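Local coordinates for protein glutathione S-transferase (Sulfitobacter, PDB 4GF0) that binds glutathione and, as a glutathione S-transferase homolog, probably catalyses its conjugation to electrophilic substrates, at residues Leu4-Thr9 with Val54-Leu59; Ala20-Leu26 with Val75-Ala79. The contacts are given in a common frame with arbitrary orientation. Residues are numbered along the deposited sequence.

Contact 1 of 2, residues Leu4-Thr9 with Val54-Leu59; sequences LTLYFT and VPALRL. With GSH (glutathione), chain D.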
loop_
_atom_site.group_PDB
_atom_site.type_symbol
_atom_site.label_atom_id
_atom_site.label_comp_id
_atom_site.label_asym_id
_atom_site.label_seq_id
_atom_site.Cartn_x
_atom_site.Cartn_y
_atom_site.Cartn_z
ATOM N N LEU A 4 -20.090 10.434 3.653
ATOM C CA LEU A 4 -18.960 10.055 2.822
ATOM C C LEU A 4 -19.462 9.589 1.465
ATOM O O LEU A 4 -20.513 8.956 1.377
ATOM C CB LEU A 4 -18.243 8.881 3.479
ATOM C CG LEU A 4 -17.645 9.114 4.861
ATOM C CD1 LEU A 4 -17.027 7.817 5.384
ATOM C CD2 LEU A 4 -16.605 10.207 4.767
ATOM N N THR A 5 -18.686 9.860 0.420
ATOM C CA THR A 5 -18.986 9.352 -0.911
ATOM C C THR A 5 -17.845 8.458 -1.353
ATOM O O THR A 5 -16.684 8.873 -1.353
ATOM C CB THR A 5 -19.143 10.497 -1.916
ATOM O OG1 THR A 5 -20.132 11.413 -1.438
ATOM C CG2 THR A 5 -19.577 9.956 -3.279
ATOM N N LEU A 6 -18.171 7.228 -1.733
ATOM C CA LEU A 6 -17.144 6.279 -2.133
ATOM C C LEU A 6 -17.270 6.005 -3.613
ATOM O O LEU A 6 -18.310 5.536 -4.065
ATOM C CB LEU A 6 -17.317 4.963 -1.384
ATOM C CG LEU A 6 -16.344 3.862 -1.816
ATOM C CD1 LEU A 6 -14.928 4.214 -1.388
ATOM C CD2 LEU A 6 -16.779 2.533 -1.193
ATOM N N TYR A 7 -16.204 6.276 -4.360
ATOM C CA TYR A 7 -16.163 5.911 -5.769
ATOM C C TYR A 7 -15.629 4.485 -5.863
ATOM O O TYR A 7 -14.563 4.187 -5.346
ATOM C CB TYR A 7 -15.258 6.884 -6.524
ATOM C CG TYR A 7 -15.809 8.283 -6.487
ATOM C CD1 TYR A 7 -15.550 9.131 -5.420
ATOM C CD2 TYR A 7 -16.627 8.746 -7.509
ATOM C CE1 TYR A 7 -16.088 10.420 -5.388
ATOM C CE2 TYR A 7 -17.151 10.020 -7.482
ATOM C CZ TYR A 7 -16.883 10.846 -6.423
ATOM O OH TYR A 7 -17.416 12.114 -6.412
ATOM N N PHE A 8 -16.386 3.613 -6.514
ATOM C CA PHE A 8 -16.074 2.195 -6.509
ATOM C C PHE A 8 -16.463 1.570 -7.835
ATOM O O PHE A 8 -17.182 2.167 -8.645
ATOM C CB PHE A 8 -16.870 1.496 -5.397
ATOM C CG PHE A 8 -18.271 1.139 -5.804
ATOM C CD1 PHE A 8 -19.278 2.101 -5.783
ATOM C CD2 PHE A 8 -18.586 -0.147 -6.238
ATOM C CE1 PHE A 8 -20.574 1.780 -6.177
ATOM C CE2 PHE A 8 -19.870 -0.461 -6.644
ATOM C CZ PHE A 8 -20.866 0.502 -6.609
ATOM N N THR A 9 -16.015 0.336 -8.037
ATOM C CA THR A 9 -16.402 -0.435 -9.207
ATOM C C THR A 9 -16.632 -1.847 -8.703
ATOM O O THR A 9 -15.819 -2.347 -7.924
ATOM C CB THR A 9 -15.280 -0.424 -10.248
ATOM O OG1 THR A 9 -15.008 0.928 -10.638
ATOM C CG2 THR A 9 -15.665 -1.246 -11.485
ATOM N N VAL A 54 -9.947 3.281 -8.735
ATOM C CA VAL A 54 -10.852 3.236 -7.587
ATOM C C VAL A 54 -10.159 2.372 -6.524
ATOM O O VAL A 54 -9.400 1.464 -6.864
ATOM C CB VAL A 54 -12.247 2.660 -7.964
ATOM C CG1 VAL A 54 -12.963 3.588 -8.936
ATOM C CG2 VAL A 54 -12.110 1.269 -8.571
ATOM N N PRO A 55 -10.404 2.641 -5.234
ATOM C CA PRO A 55 -11.350 3.601 -4.650
ATOM C C PRO A 55 -10.846 5.034 -4.572
ATOM O O PRO A 55 -9.637 5.288 -4.583
ATOM C CB PRO A 55 -11.521 3.074 -3.226
ATOM C CG PRO A 55 -10.149 2.482 -2.912
ATOM C CD PRO A 55 -9.753 1.816 -4.197
ATOM N N ALA A 56 -11.796 5.961 -4.461
ATOM C CA ALA A 56 -11.506 7.298 -3.965
ATOM C C ALA A 56 -12.628 7.604 -2.994
ATOM O O ALA A 56 -13.754 7.118 -3.155
ATOM C CB ALA A 56 -11.474 8.322 -5.109
ATOM N N LEU A 57 -12.329 8.405 -1.983
ATOM C CA LEU A 57 -13.328 8.738 -0.977
ATOM C C LEU A 57 -13.431 10.243 -0.859
ATOM O O LEU A 57 -12.422 10.925 -0.672
ATOM C CB LEU A 57 -12.918 8.144 0.375
ATOM C CG LEU A 57 -13.947 8.215 1.505
ATOM C CD1 LEU A 57 -15.102 7.228 1.235
ATOM C CD2 LEU A 57 -13.256 7.917 2.839
ATOM N N ARG A 58 -14.649 10.771 -0.964
ATOM C CA ARG A 58 -14.842 12.190 -0.764
ATOM C C ARG A 58 -15.344 12.423 0.651
ATOM O O ARG A 58 -16.363 11.854 1.069
ATOM C CB ARG A 58 -15.852 12.762 -1.766
ATOM C CG ARG A 58 -16.105 14.249 -1.561
ATOM C CD ARG A 58 -17.233 14.769 -2.447
ATOM N NE ARG A 58 -16.947 14.516 -3.854
ATOM C CZ ARG A 58 -16.117 15.248 -4.593
ATOM N NH1 ARG A 58 -15.487 16.289 -4.056
ATOM N NH2 ARG A 58 -15.913 14.937 -5.868
ATOM N N LEU A 59 -14.633 13.269 1.383
ATOM C CA LEU A 59 -14.983 13.533 2.780
ATOM C C LEU A 59 -16.061 14.596 2.865
ATOM O O LEU A 59 -16.448 15.182 1.850
ATOM C CB LEU A 59 -13.745 13.971 3.563
ATOM C CG LEU A 59 -12.576 12.989 3.521
ATOM C CD1 LEU A 59 -11.470 13.469 4.468
ATOM C CD2 LEU A 59 -13.020 11.561 3.858
HETATM N N1 GSH D . -2.887 1.005 -4.982
HETATM C CA1 GSH D . -4.273 1.254 -5.309
HETATM C C1 GSH D . -5.131 1.017 -4.106
HETATM O O11 GSH D . -6.152 1.729 -3.905
HETATM O O12 GSH D . -4.850 0.087 -3.304
HETATM C CB1 GSH D . -4.728 0.313 -6.399
HETATM C CG1 GSH D . -5.987 0.917 -7.026
HETATM C CD1 GSH D . -6.333 0.147 -8.305
HETATM O OE1 GSH D . -5.456 -0.170 -9.111
HETATM N N2 GSH D . -7.726 -0.210 -8.552
HETATM C CA2 GSH D . -8.072 -0.925 -9.757
HETATM C C2 GSH D . -8.383 0.098 -10.817
HETATM O O2 GSH D . -8.848 1.190 -10.517
HETATM C CB2 GSH D . -9.268 -1.795 -9.540
HETATM S SG2 GSH D . -8.860 -3.113 -8.408
HETATM N N3 GSH D . -8.124 -0.178 -12.224
HETATM C CA3 GSH D . -8.455 0.846 -13.208
HETATM C C3 GSH D . -7.412 0.923 -14.296
HETATM O O31 GSH D . -6.266 0.418 -14.118
HETATM O O32 GSH D . -7.679 1.515 -15.390
HETATM O O HOH W 1 -19.255 13.090 0.483
#
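Tyr7 and Arg58 meet above antiparallel strands 4-8 and 56-58. With chi1 at m, Tyr7 sends its ring along the sheet, past Ala56, whose small methyl lies beside it (Tyr7 CD1 to Ala56 CB 4.2 Å), until Tyr7 OH accepts a hydrogen bond from Arg58 NH2 at 3.2 Å. Arg58 reaches it extended through chi2, then bent at chi3 (m). On the opposite face, Leu6 and Leu57 share the t,p rotamer, bringing their CD1 atoms within 4.0 Å. This antiparallel pairing of strands distant in sequence joins the two halves of the thioredoxin-like domain, whose hallmark is the cis-proline, here Pro55. The preceding Val54 pairs with glutathione: Val54 N donates to GSH O2 (3.0 Å), and Val54 O accepts from GSH N2 (2.9 Å). The strands bond through Thr5 N to Arg58 O (3.1 Å), Arg58 N to Thr5 O (2.8 Å), Tyr7 N to Ala56 O (2.9 Å) and, weakly, Ala56 N to Tyr7 O (3.4 Å); a water bridges the Thr5 hydroxyl to the Arg58 carbonyl.

Contact 2 of 2, residues Ala20-Leu26 with Val75-Ala79; sequences AIEEAAL and VAAIA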
loop_
_atom_site.group_PDB
_atom_site.type_symbol
_atom_site.label_atom_id
_atom_site.label_comp_id
_atom_site.label_asym_id
_atom_site.label_seq_id
_atom_site.Cartn_x
_atom_site.Cartn_y
_atom_site.Cartn_z
ATOM N N ALA A 20 -15.696 -1.981 5.012
ATOM C CA ALA A 20 -15.290 -1.344 6.258
ATOM C C ALA A 20 -16.285 -0.284 6.714
ATOM O O ALA A 20 -16.567 -0.167 7.911
ATOM C CB ALA A 20 -13.894 -0.749 6.134
ATOM N N ILE A 21 -16.817 0.489 5.768
ATOM C CA ILE A 21 -17.782 1.520 6.118
ATOM C C ILE A 21 -19.043 0.873 6.680
ATOM O O ILE A 21 -19.634 1.374 7.638
ATOM C CB ILE A 21 -18.133 2.420 4.920
ATOM C CG1 ILE A 21 -16.875 3.162 4.462
ATOM C CG2 ILE A 21 -19.167 3.458 5.352
ATOM C CD1 ILE A 21 -17.033 3.933 3.150
ATOM N N GLU A 22 -19.447 -0.253 6.094
ATOM C CA GLU A 22 -20.588 -0.995 6.624
ATOM C C GLU A 22 -20.319 -1.509 8.039
ATOM O O GLU A 22 -21.199 -1.454 8.906
ATOM C CB GLU A 22 -20.949 -2.174 5.709
ATOM C CG GLU A 22 -21.318 -1.784 4.283
ATOM C CD GLU A 22 -22.733 -1.258 4.145
ATOM O OE1 GLU A 22 -23.472 -1.214 5.157
ATOM O OE2 GLU A 22 -23.116 -0.892 3.009
ATOM N N GLU A 23 -19.111 -2.015 8.275
ATOM C CA GLU A 23 -18.748 -2.512 9.601
ATOM C C GLU A 23 -18.801 -1.371 10.609
ATOM O O GLU A 23 -19.152 -1.578 11.767
ATOM C CB GLU A 23 -17.340 -3.122 9.603
ATOM C CG GLU A 23 -17.208 -4.452 8.897
ATOM C CD GLU A 23 -17.766 -5.608 9.722
ATOM O OE1 GLU A 23 -17.788 -5.503 10.974
ATOM O OE2 GLU A 23 -18.181 -6.628 9.121
ATOM N N ALA A 24 -18.461 -0.170 10.151
ATOM C CA ALA A 24 -18.433 1.023 11.000
ATOM C C ALA A 24 -19.828 1.585 11.273
ATOM O O ALA A 24 -19.985 2.519 12.078
ATOM C CB ALA A 24 -17.561 2.092 10.364
ATOM N N ALA A 25 -20.825 1.018 10.597
ATOM C CA ALA A 25 -22.214 1.461 10.687
ATOM C C ALA A 25 -22.376 2.928 10.304
ATOM O O ALA A 25 -23.183 3.643 10.890
ATOM C CB ALA A 25 -22.770 1.211 12.096
ATOM N N LEU A 26 -21.621 3.373 9.306
ATOM C CA LEU A 26 -21.725 4.750 8.850
ATOM C C LEU A 26 -22.570 4.823 7.587
ATOM O O LEU A 26 -22.537 3.914 6.759
ATOM C CB LEU A 26 -20.338 5.323 8.572
ATOM C CG LEU A 26 -19.457 5.498 9.805
ATOM C CD1 LEU A 26 -18.054 5.909 9.396
ATOM C CD2 LEU A 26 -20.083 6.544 10.707
ATOM N N VAL A 75 -11.378 5.149 7.844
ATOM C CA VAL A 75 -12.667 4.685 8.349
ATOM C C VAL A 75 -12.572 4.268 9.810
ATOM O O VAL A 75 -13.425 4.611 10.626
ATOM C CB VAL A 75 -13.229 3.545 7.495
ATOM C CG1 VAL A 75 -14.479 2.945 8.183
ATOM C CG2 VAL A 75 -13.589 4.097 6.125
ATOM N N ALA A 76 -11.512 3.543 10.146
ATOM C CA ALA A 76 -11.313 3.134 11.529
ATOM C C ALA A 76 -11.146 4.343 12.439
ATOM O O ALA A 76 -11.657 4.363 13.567
ATOM C CB ALA A 76 -10.100 2.213 11.625
ATOM N N ALA A 77 -10.459 5.365 11.935
ATOM C CA ALA A 77 -10.140 6.545 12.736
ATOM C C ALA A 77 -11.394 7.357 13.038
ATOM O O ALA A 77 -11.503 7.969 14.103
ATOM C CB ALA A 77 -9.118 7.419 12.013
ATOM N N ILE A 78 -12.339 7.374 12.098
ATOM C CA ILE A 78 -13.592 8.113 12.320
ATOM C C ILE A 78 -14.707 7.280 12.947
ATOM O O ILE A 78 -15.766 7.803 13.294
ATOM C CB ILE A 78 -14.115 8.795 11.036
ATOM C CG1 ILE A 78 -14.413 7.749 9.956
ATOM C CG2 ILE A 78 -13.110 9.853 10.557
ATOM C CD1 ILE A 78 -15.144 8.291 8.735
ATOM N N ALA A 79 -14.478 5.985 13.093
ATOM C CA ALA A 79 -15.440 5.111 13.763
ATOM C C ALA A 79 -14.760 4.183 14.759
ATOM O O ALA A 79 -14.782 2.967 14.587
ATOM C CB ALA A 79 -16.197 4.302 12.743
#
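This is an apolar helix-to-helix contact between the C-terminal ends of helices 14-23 and 68-78, within the thioredoxin-like N-terminal domain. Small residues let the backbones come close: Ala24 CB meets Ala79 CB at 3.5 Å, and their CA atoms are 5.8 Å apart. Beta-branched Val75 fills the gap one turn back. Its chi1 of t directs CG1 to Ala24 CB (3.9 Å) and Ala20 CB (4.3 Å), while CG2 rests on Ile21 CG1 (3.8 Å). Ala25, with positive phi, ends the first helix in a Schellman motif, in which Leu26 N bonds back to Ile21 O (3.3 Å). The chain then turns so that Leu26 points toward the second helix, its CD1 3.8 Å from Ile78 CD1. Glu22, whose CA-to-CB bond points away from helix 68-78, is partly exposed, and its carboxylate forms a salt bridge with Lys205 and a hydrogen bond with Tyr28. Helix 197-204 packs against Glu22, and Pro89 of the second subunit touches Ala77, while strands 4-8 and 56-58 are met through Ile78 and Ile21.

Both contacts belong to the thioredoxin-like domain, but contact 1 is its buried sheet core and contact 2 a partly buried junction at the helix ends. Strand 4-8 leads along the chain into helix 14-23, and the segments of the two contacts alternate in sequence, interlacing sheet and helices. Backbone hydrogen bonds fix the register in contact 1, whereas contact 2 depends on the fit of aliphatic side chains. They meet where the leucine-bearing face of the sheet lies against the helices: Leu4 CD1 is 3.9 Å from Ile78 CD1, and Leu57 CD1 is 4.3 Å from Ile21 CD1. Contact 1 reaches glutathione directly; in contact 2 the side chain of Val75 lies about 13 Å from a bound glutathione.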